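Local coordinates for sensor protein kinase HptS (Staphylococcus aureus, PDB 6LKI) that probably detects a signal outside the cell and, as a protein-histidine kinase, relays it inward through phosphorylation of a histidine, at residues 123-126 and 127-131; 25-28 and 29-33; 16-19 and 20-24. All coordinates share one frame; numbering follows the deposited sequence.

Interaction 1: residues 123-126 and 127-131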
loop_
_atom_site.group_PDB
_atom_site.type_symbol
_atom_site.label_atom_id
_atom_site.label_comp_id
_atom_site.label_asym_id
_atom_site.label_seq_id
_atom_site.Cartn_x
_atom_site.Cartn_y
_atom_site.Cartn_z
ATOM N N ILE B 123 -25.020 3.000 -2.455
ATOM C CA ILE B 123 -24.409 2.423 -3.647
ATOM C C ILE B 123 -23.836 1.067 -3.266
ATOM O O ILE B 123 -22.977 0.982 -2.380
ATOM C CB ILE B 123 -23.316 3.325 -4.245
ATOM C CG1 ILE B 123 -23.930 4.608 -4.808
ATOM C CG2 ILE B 123 -22.550 2.579 -5.331
ATOM C CD1 ILE B 123 -22.951 5.468 -5.578
ATOM N N VAL B 124 -24.312 0.012 -3.924
ATOM C CA VAL B 124 -23.885 -1.346 -3.624
ATOM C C VAL B 124 -23.423 -2.026 -4.905
ATOM O O VAL B 124 -23.896 -1.717 -6.003
ATOM C CB VAL B 124 -25.002 -2.177 -2.952
ATOM C CG1 VAL B 124 -25.392 -1.565 -1.615
ATOM C CG2 VAL B 124 -26.205 -2.294 -3.872
ATOM N N ASP B 125 -22.491 -2.962 -4.755
ATOM C CA ASP B 125 -22.019 -3.756 -5.876
ATOM C C ASP B 125 -22.932 -4.966 -6.078
ATOM O O ASP B 125 -23.873 -5.201 -5.316
ATOM C CB ASP B 125 -20.564 -4.179 -5.658
ATOM C CG ASP B 125 -20.354 -4.922 -4.347
ATOM O OD1 ASP B 125 -21.331 -5.099 -3.592
ATOM O OD2 ASP B 125 -19.203 -5.325 -4.072
ATOM N N GLN B 126 -22.651 -5.751 -7.121
ATOM C CA GLN B 126 -23.413 -6.976 -7.346
ATOM C C GLN B 126 -23.193 -8.004 -6.244
ATOM O O GLN B 126 -24.009 -8.920 -6.097
ATOM C CB GLN B 126 -23.058 -7.581 -8.704
ATOM C CG GLN B 126 -21.828 -8.458 -8.697
ATOM C CD GLN B 126 -20.561 -7.670 -8.931
ATOM O OE1 GLN B 126 -20.241 -6.743 -8.186
ATOM N NE2 GLN B 126 -19.830 -8.030 -9.979
ATOM N N TYR B 127 -22.112 -7.885 -5.479
ATOM C CA TYR B 127 -21.922 -8.705 -4.293
ATOM C C TYR B 127 -22.625 -8.132 -3.072
ATOM O O TYR B 127 -22.518 -8.712 -1.991
ATOM C CB TYR B 127 -20.431 -8.888 -3.996
ATOM C CG TYR B 127 -19.615 -9.277 -5.205
ATOM C CD1 TYR B 127 -20.024 -10.309 -6.041
ATOM C CD2 TYR B 127 -18.439 -8.609 -5.513
ATOM C CE1 TYR B 127 -19.282 -10.665 -7.148
ATOM C CE2 TYR B 127 -17.691 -8.959 -6.615
ATOM C CZ TYR B 127 -18.117 -9.988 -7.428
ATOM O OH TYR B 127 -17.373 -10.336 -8.527
ATOM N N ASP B 128 -23.342 -7.018 -3.227
ATOM C CA ASP B 128 -24.153 -6.407 -2.176
ATOM C C ASP B 128 -23.322 -5.731 -1.089
ATOM O O ASP B 128 -23.819 -5.528 0.023
ATOM C CB ASP B 128 -25.108 -7.426 -1.537
ATOM C CG ASP B 128 -26.481 -7.441 -2.182
ATOM O OD1 ASP B 128 -26.602 -7.054 -3.358
ATOM O OD2 ASP B 128 -27.445 -7.846 -1.493
ATOM N N ASN B 129 -22.072 -5.373 -1.376
ATOM C CA ASN B 129 -21.281 -4.567 -0.453
ATOM C C ASN B 129 -21.678 -3.099 -0.554
ATOM O O ASN B 129 -21.890 -2.577 -1.651
ATOM C CB ASN B 129 -19.786 -4.698 -0.753
ATOM C CG ASN B 129 -19.253 -6.097 -0.528
ATOM O OD1 ASN B 129 -19.694 -6.809 0.373
ATOM N ND2 ASN B 129 -18.299 -6.502 -1.357
ATOM N N ILE B 130 -21.753 -2.424 0.589
ATOM C CA ILE B 130 -22.074 -0.999 0.607
ATOM C C ILE B 130 -20.838 -0.210 0.190
ATOM O O ILE B 130 -19.785 -0.299 0.830
ATOM C CB ILE B 130 -22.572 -0.552 1.989
ATOM C CG1 ILE B 130 -23.926 -1.194 2.301
ATOM C CG2 ILE B 130 -22.680 0.967 2.047
ATOM C CD1 ILE B 130 -24.528 -0.749 3.616
ATOM N N LEU B 131 -20.965 0.565 -0.890
ATOM C CA LEU B 131 -19.877 1.391 -1.394
ATOM C C LEU B 131 -20.083 2.880 -1.157
ATOM O O LEU B 131 -19.128 3.650 -1.310
ATOM C CB LEU B 131 -19.672 1.148 -2.896
ATOM C CG LEU B 131 -19.450 -0.298 -3.335
ATOM C CD1 LEU B 131 -19.313 -0.373 -4.846
ATOM C CD2 LEU B 131 -18.226 -0.887 -2.653
#
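Asp-125 and Asn-129 face each other where the chain reverses, and their meeting is the crowded part of this contact. The Asp-125 carboxylate is folded back over the turn because CG sits between the backbone N and the carbonyl carbon (chi1 55°). One oxygen, OD1, takes the backbone N-H of Asn-129; at 2.4 Å from OD1 to that N the bond is very short in the model, so its exact length is doubtful. The second oxygen, OD2, receives a weak bond from Asn-129 ND2 at 3.1 Å, with the carboxylate and amide planes turned 43° from one another. Asn-129 OD1 is then held by Lys-143.

The backbone closes the same loop. Asp-128 N bonds to Asp-125 O at 2.8 Å, closing the type I turn, while Asp-125 N gives a longer bond of 3.2 Å to Asn-129 O. Farther from the turn, Leu-131 N bonds to Ile-123 O. Val-124 and Ile-130 form a non-hydrogen-bonded pair between these links, and their CG1 atoms lie 4.2 Å apart on a buried face that Val-124 continues onto Ile-166.

The solvent side, at the tip of the turn, holds two exposed residues, Gln-126 and Tyr-127, that lie on one another. Gln-126, bent at chi2, lays its amide over the Tyr-127 ring, the two planes within 1° of parallel and CD 3.6 Å above the ring centre. Asp-128, also near the surface, turns its carboxylate to a salt bridge with Arg-164.

With Asp-128 in the left-handed helical region, and Asp-128 and Asn-129 together opposite Asp-125, this is the type I turn plus G1 beta bulge of an antiparallel beta hairpin, joining strand 120-125 to strand 130-133, outermost in its sheet within this chain.

Interaction 2: residues 25-28 and 29-33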
loop_
_atom_site.group_PDB
_atom_site.type_symbol
_atom_site.label_atom_id
_atom_site.label_comp_id
_atom_site.label_asym_id
_atom_site.label_seq_id
_atom_site.Cartn_x
_atom_site.Cartn_y
_atom_site.Cartn_z
ATOM N N THR B 25 -8.550 10.401 -21.901
ATOM C CA THR B 25 -8.206 10.175 -23.273
ATOM C C THR B 25 -7.541 11.381 -23.897
ATOM O O THR B 25 -6.557 11.279 -24.545
ATOM C CB THR B 25 -9.462 9.797 -24.034
ATOM O OG1 THR B 25 -9.987 8.604 -23.490
ATOM C CG2 THR B 25 -9.150 9.567 -25.403
ATOM N N GLN B 26 -8.068 12.550 -23.633
ATOM C CA GLN B 26 -7.559 13.770 -24.247
ATOM C C GLN B 26 -6.294 14.296 -23.581
ATOM O O GLN B 26 -5.649 15.188 -24.142
ATOM C CB GLN B 26 -8.644 14.851 -24.232
ATOM C CG GLN B 26 -9.858 14.499 -25.078
ATOM C CD GLN B 26 -10.929 15.572 -25.058
ATOM O OE1 GLN B 26 -11.014 16.365 -24.119
ATOM N NE2 GLN B 26 -11.755 15.600 -26.097
ATOM N N HIS B 27 -5.919 13.767 -22.417
ATOM C CA HIS B 27 -4.737 14.220 -21.693
ATOM C C HIS B 27 -3.612 13.193 -21.693
ATOM O O HIS B 27 -2.593 13.411 -21.028
ATOM C CB HIS B 27 -5.104 14.581 -20.253
ATOM C CG HIS B 27 -5.641 15.968 -20.098
ATOM N ND1 HIS B 27 -6.937 16.305 -20.423
ATOM C CD2 HIS B 27 -5.056 17.106 -19.655
ATOM C CE1 HIS B 27 -7.127 17.590 -20.187
ATOM N NE2 HIS B 27 -6.001 18.100 -19.719
ATOM N N ASN B 28 -3.820 12.096 -22.364
ATOM C CA ASN B 28 -2.835 11.067 -22.495
ATOM C C ASN B 28 -1.474 11.549 -22.992
ATOM O O ASN B 28 -0.483 11.358 -22.391
ATOM C CB ASN B 28 -3.356 10.073 -23.482
ATOM C CG ASN B 28 -2.645 8.793 -23.406
ATOM O OD1 ASN B 28 -1.842 8.438 -24.260
ATOM N ND2 ASN B 28 -2.924 8.080 -22.370
ATOM N N ASN B 29 -1.475 12.168 -24.137
ATOM C CA ASN B 29 -0.250 12.668 -24.749
ATOM C C ASN B 29 0.354 13.801 -23.932
ATOM O O ASN B 29 1.580 13.909 -23.821
ATOM C CB ASN B 29 -0.527 13.129 -26.179
ATOM C CG ASN B 29 -0.850 11.977 -27.111
ATOM O OD1 ASN B 29 -1.844 12.010 -27.837
ATOM N ND2 ASN B 29 -0.007 10.951 -27.100
ATOM N N SER B 30 -0.491 14.655 -23.348
ATOM C CA SER B 30 0.020 15.773 -22.561
ATOM C C SER B 30 0.687 15.286 -21.281
ATOM O O SER B 30 1.711 15.839 -20.860
ATOM C CB SER B 30 -1.112 16.750 -22.242
ATOM O OG SER B 30 -2.092 16.146 -21.416
ATOM N N PHE B 31 0.128 14.252 -20.651
ATOM C CA PHE B 31 0.707 13.736 -19.414
ATOM C C PHE B 31 2.088 13.139 -19.654
ATOM O O PHE B 31 2.982 13.275 -18.811
ATOM C CB PHE B 31 -0.226 12.700 -18.790
ATOM C CG PHE B 31 -1.440 13.294 -18.135
ATOM C CD1 PHE B 31 -1.474 14.636 -17.795
ATOM C CD2 PHE B 31 -2.547 12.509 -17.856
ATOM C CE1 PHE B 31 -2.590 15.185 -17.190
ATOM C CE2 PHE B 31 -3.665 13.052 -17.251
ATOM C CZ PHE B 31 -3.686 14.391 -16.919
ATOM N N GLN B 32 2.286 12.481 -20.799
ATOM C CA GLN B 32 3.590 11.915 -21.122
ATOM C C GLN B 32 4.664 12.979 -21.298
ATOM O O GLN B 32 5.853 12.640 -21.305
ATOM C CB GLN B 32 3.489 11.059 -22.387
ATOM C CG GLN B 32 2.525 9.891 -22.262
ATOM C CD GLN B 32 2.485 9.029 -23.508
ATOM O OE1 GLN B 32 3.510 8.515 -23.956
ATOM N NE2 GLN B 32 1.296 8.866 -24.075
ATOM N N GLU B 33 4.280 14.247 -21.437
ATOM C CA GLU B 33 5.219 15.354 -21.536
ATOM C C GLU B 33 5.475 16.038 -20.200
ATOM O O GLU B 33 6.321 16.934 -20.131
ATOM C CB GLU B 33 4.706 16.388 -22.545
ATOM C CG GLU B 33 4.703 15.912 -23.988
ATOM C CD GLU B 33 6.100 15.661 -24.517
ATOM O OE1 GLU B 33 6.338 14.574 -25.086
ATOM O OE2 GLU B 33 6.962 16.552 -24.364
HETATM O O HOH W 1 -3.128 15.008 -24.751
#
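His-27 and Phe-31 meet one turn apart near the C-terminal end of the long helix 2-31, where the helix is kinked at Asn-29 and Ser-30. The CB of His-27 lies over a face of the Phe-31 ring, 3.8 Å from its centroid, in a CH-pi contact. Beyond CB the imidazole runs out past the rim of the phenyl ring, His-27 CD2 4.0 Å from Phe-31 CE1, and the two ring planes are 39° apart, oblique to each other. ND1 bonds to Phe-23 O and NE2 to Glu-48, and the imidazole also stacks on Phe-23; the two bonds and the stack should hold its rotation. Phe-31 in turn stacks on Phe-93.

The carbonyl of His-27 carries two bonds that arrive from the same face of its plane. Phe-31 N makes the ordinary helical link at 2.9 Å to His-27 O. Ser-30 OG, placed between its own backbone N and carbonyl carbon (chi1 64°), donates to that same His-27 O at 2.8 Å.

Asn-28, on the exposed side, meets Gln-32. Its carbonyl receives two weak bonds, from Gln-32 N and NE2, as the Gln-32 chain, extended beyond CG, runs alongside. Asn-28 OD1 lies 3.2 Å from Gln-32 NE2, the amide planes 79° apart.

At the kink a water stands between Ser-30 N (3.0 Å) and Gln-26 O (2.6 Å), in place of the direct i to i+4 bond.

Interaction 3: residues 16-19 and 20-24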
loop_
_atom_site.group_PDB
_atom_site.type_symbol
_atom_site.label_atom_id
_atom_site.label_comp_id
_atom_site.label_asym_id
_atom_site.label_seq_id
_atom_site.Cartn_x
_atom_site.Cartn_y
_atom_site.Cartn_z
ATOM N N THR B 16 -20.951 12.320 -15.434
ATOM C CA THR B 16 -19.689 12.683 -14.797
ATOM C C THR B 16 -18.600 11.660 -15.101
ATOM O O THR B 16 -17.453 12.027 -15.378
ATOM C CB THR B 16 -19.885 12.825 -13.287
ATOM O OG1 THR B 16 -20.791 13.902 -13.021
ATOM C CG2 THR B 16 -18.557 13.103 -12.592
ATOM N N GLU B 17 -18.943 10.371 -15.062
ATOM C CA GLU B 17 -17.953 9.337 -15.345
ATOM C C GLU B 17 -17.468 9.417 -16.788
ATOM O O GLU B 17 -16.288 9.176 -17.067
ATOM C CB GLU B 17 -18.534 7.955 -15.047
ATOM C CG GLU B 17 -17.481 6.906 -14.736
ATOM C CD GLU B 17 -16.977 6.200 -15.979
ATOM O OE1 GLU B 17 -17.631 6.316 -17.037
ATOM O OE2 GLU B 17 -15.930 5.525 -15.897
ATOM N N LYS B 18 -18.368 9.749 -17.717
ATOM C CA LYS B 18 -17.972 9.951 -19.109
ATOM C C LYS B 18 -16.967 11.088 -19.231
ATOM O O LYS B 18 -15.956 10.967 -19.934
ATOM C CB LYS B 18 -19.217 10.220 -19.963
ATOM C CG LYS B 18 -18.971 10.626 -21.420
ATOM C CD LYS B 18 -18.861 12.143 -21.600
ATOM C CE LYS B 18 -17.866 12.485 -22.690
ATOM N NZ LYS B 18 -17.421 13.905 -22.650
ATOM N N GLN B 19 -17.238 12.208 -18.556
ATOM C CA GLN B 19 -16.339 13.354 -18.630
ATOM C C GLN B 19 -14.964 13.023 -18.073
ATOM O O GLN B 19 -13.954 13.535 -18.571
ATOM C CB GLN B 19 -16.947 14.545 -17.887
ATOM C CG GLN B 19 -18.314 14.949 -18.407
ATOM C CD GLN B 19 -18.393 16.418 -18.764
ATOM O OE1 GLN B 19 -17.734 17.255 -18.145
ATOM N NE2 GLN B 19 -19.195 16.741 -19.771
ATOM N N ILE B 20 -14.900 12.166 -17.051
ATOM C CA ILE B 20 -13.608 11.740 -16.520
ATOM C C ILE B 20 -12.848 10.932 -17.565
ATOM O O ILE B 20 -11.663 11.173 -17.824
ATOM C CB ILE B 20 -13.795 10.937 -15.219
ATOM C CG1 ILE B 20 -14.349 11.838 -14.112
ATOM C CG2 ILE B 20 -12.480 10.303 -14.795
ATOM C CD1 ILE B 20 -14.686 11.098 -12.832
ATOM N N GLN B 21 -13.525 9.967 -18.191
ATOM C CA GLN B 21 -12.862 9.117 -19.175
ATOM C C GLN B 21 -12.387 9.923 -20.378
ATOM O O GLN B 21 -11.291 9.684 -20.901
ATOM C CB GLN B 21 -13.800 7.993 -19.617
ATOM C CG GLN B 21 -14.243 7.071 -18.489
ATOM C CD GLN B 21 -13.110 6.221 -17.937
ATOM O OE1 GLN B 21 -12.035 6.133 -18.530
ATOM N NE2 GLN B 21 -13.351 5.584 -16.797
ATOM N N THR B 22 -13.208 10.869 -20.805
ATOM C CA THR B 22 -12.851 11.725 -21.906
ATOM C C THR B 22 -11.666 12.572 -21.556
ATOM O O THR B 22 -10.816 12.762 -22.347
ATOM C CB THR B 22 -14.000 12.647 -22.303
ATOM O OG1 THR B 22 -15.104 11.895 -22.727
ATOM C CG2 THR B 22 -13.606 13.556 -23.406
ATOM N N PHE B 23 -11.643 13.080 -20.349
ATOM C CA PHE B 23 -10.511 13.822 -19.844
ATOM C C PHE B 23 -9.227 13.005 -19.953
ATOM O O PHE B 23 -8.252 13.470 -20.425
ATOM C CB PHE B 23 -10.779 14.286 -18.412
ATOM C CG PHE B 23 -9.572 14.828 -17.701
ATOM C CD1 PHE B 23 -9.294 16.146 -17.725
ATOM C CD2 PHE B 23 -8.743 14.006 -16.996
ATOM C CE1 PHE B 23 -8.203 16.644 -17.074
ATOM C CE2 PHE B 23 -7.656 14.482 -16.337
ATOM C CZ PHE B 23 -7.374 15.806 -16.391
ATOM N N ILE B 24 -9.285 11.768 -19.531
ATOM C CA ILE B 24 -8.136 10.911 -19.583
ATOM C C ILE B 24 -7.646 10.712 -21.010
ATOM O O ILE B 24 -6.500 10.835 -21.283
ATOM C CB ILE B 24 -8.406 9.584 -18.904
ATOM C CG1 ILE B 24 -8.623 9.806 -17.439
ATOM C CG2 ILE B 24 -7.212 8.704 -19.027
ATOM C CD1 ILE B 24 -7.446 10.449 -16.779
#
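Gln-21 NE2 donates to Glu-17 OE2 at 2.7 Å, with a nearly straight angle of 164° at the hydrogen. The oxygen lies close to the plane of the Gln-21 amide, whereas the amide nitrogen comes to OE2 from above the carboxylate plane, the two flat groups being turned 46° from each other. Both chains bend at chi2 to make this reach: Glu-17 leaves the helix with CG anti to its N (chi1 -155°) and then curls along it toward Gln-21. The glutamine's other end is also occupied, since OE1 bonds to His-89 NE2 on strand 84-92, and the amide thus links helix to sheet.

Lys-18 and Thr-22 form the next pair along the surface. Thr-22 N gives a sound bond of 2.9 Å to Lys-18 O. The position of the Thr-22 hydroxyl against the lysine chain is doubtful in the model.

The buried side is built from different material. Ile-20 sets CG1 3.4 Å from Thr-16 O, the same oxygen that its own N-H bonds, and its side chain goes on to Phe-86 and Ile-102. Phe-23 N bonds to Gln-19 O at 3.0 Å, while its ring is directed to Leu-49 and Leu-52 of helix 39-55.

Lys-18 and Thr-22 at the surface, Glu-17 and Gln-21 at the border with strand 84-92, and Ile-20 and Phe-23 turned inward make the pattern of an amphipathic alpha helix.

In the fold
Interactions 2 and 3 belong to the same element, helix 2-31, their centres about 14 Å apart, and they touch through the rings of Phe-31 and Phe-23. Interaction 3, in regular helix, is partly buried against helix 39-55 and the sheet containing strand 84-92; interaction 2, at the kinked end, is a surface contact in which water replaces a helical bond. Interaction 1 stands apart, about 33 Å from interaction 2 between centres, in the sheet containing 120-125 and 130-133. It too is partly buried, but there a carboxylate closes a turn, whereas in 16-24 a carboxylate-amide pair is added to regular helical backbone bonds. Two sheets of like strand order beside a long N-terminal helix are consistent with a Cache-type sensor domain.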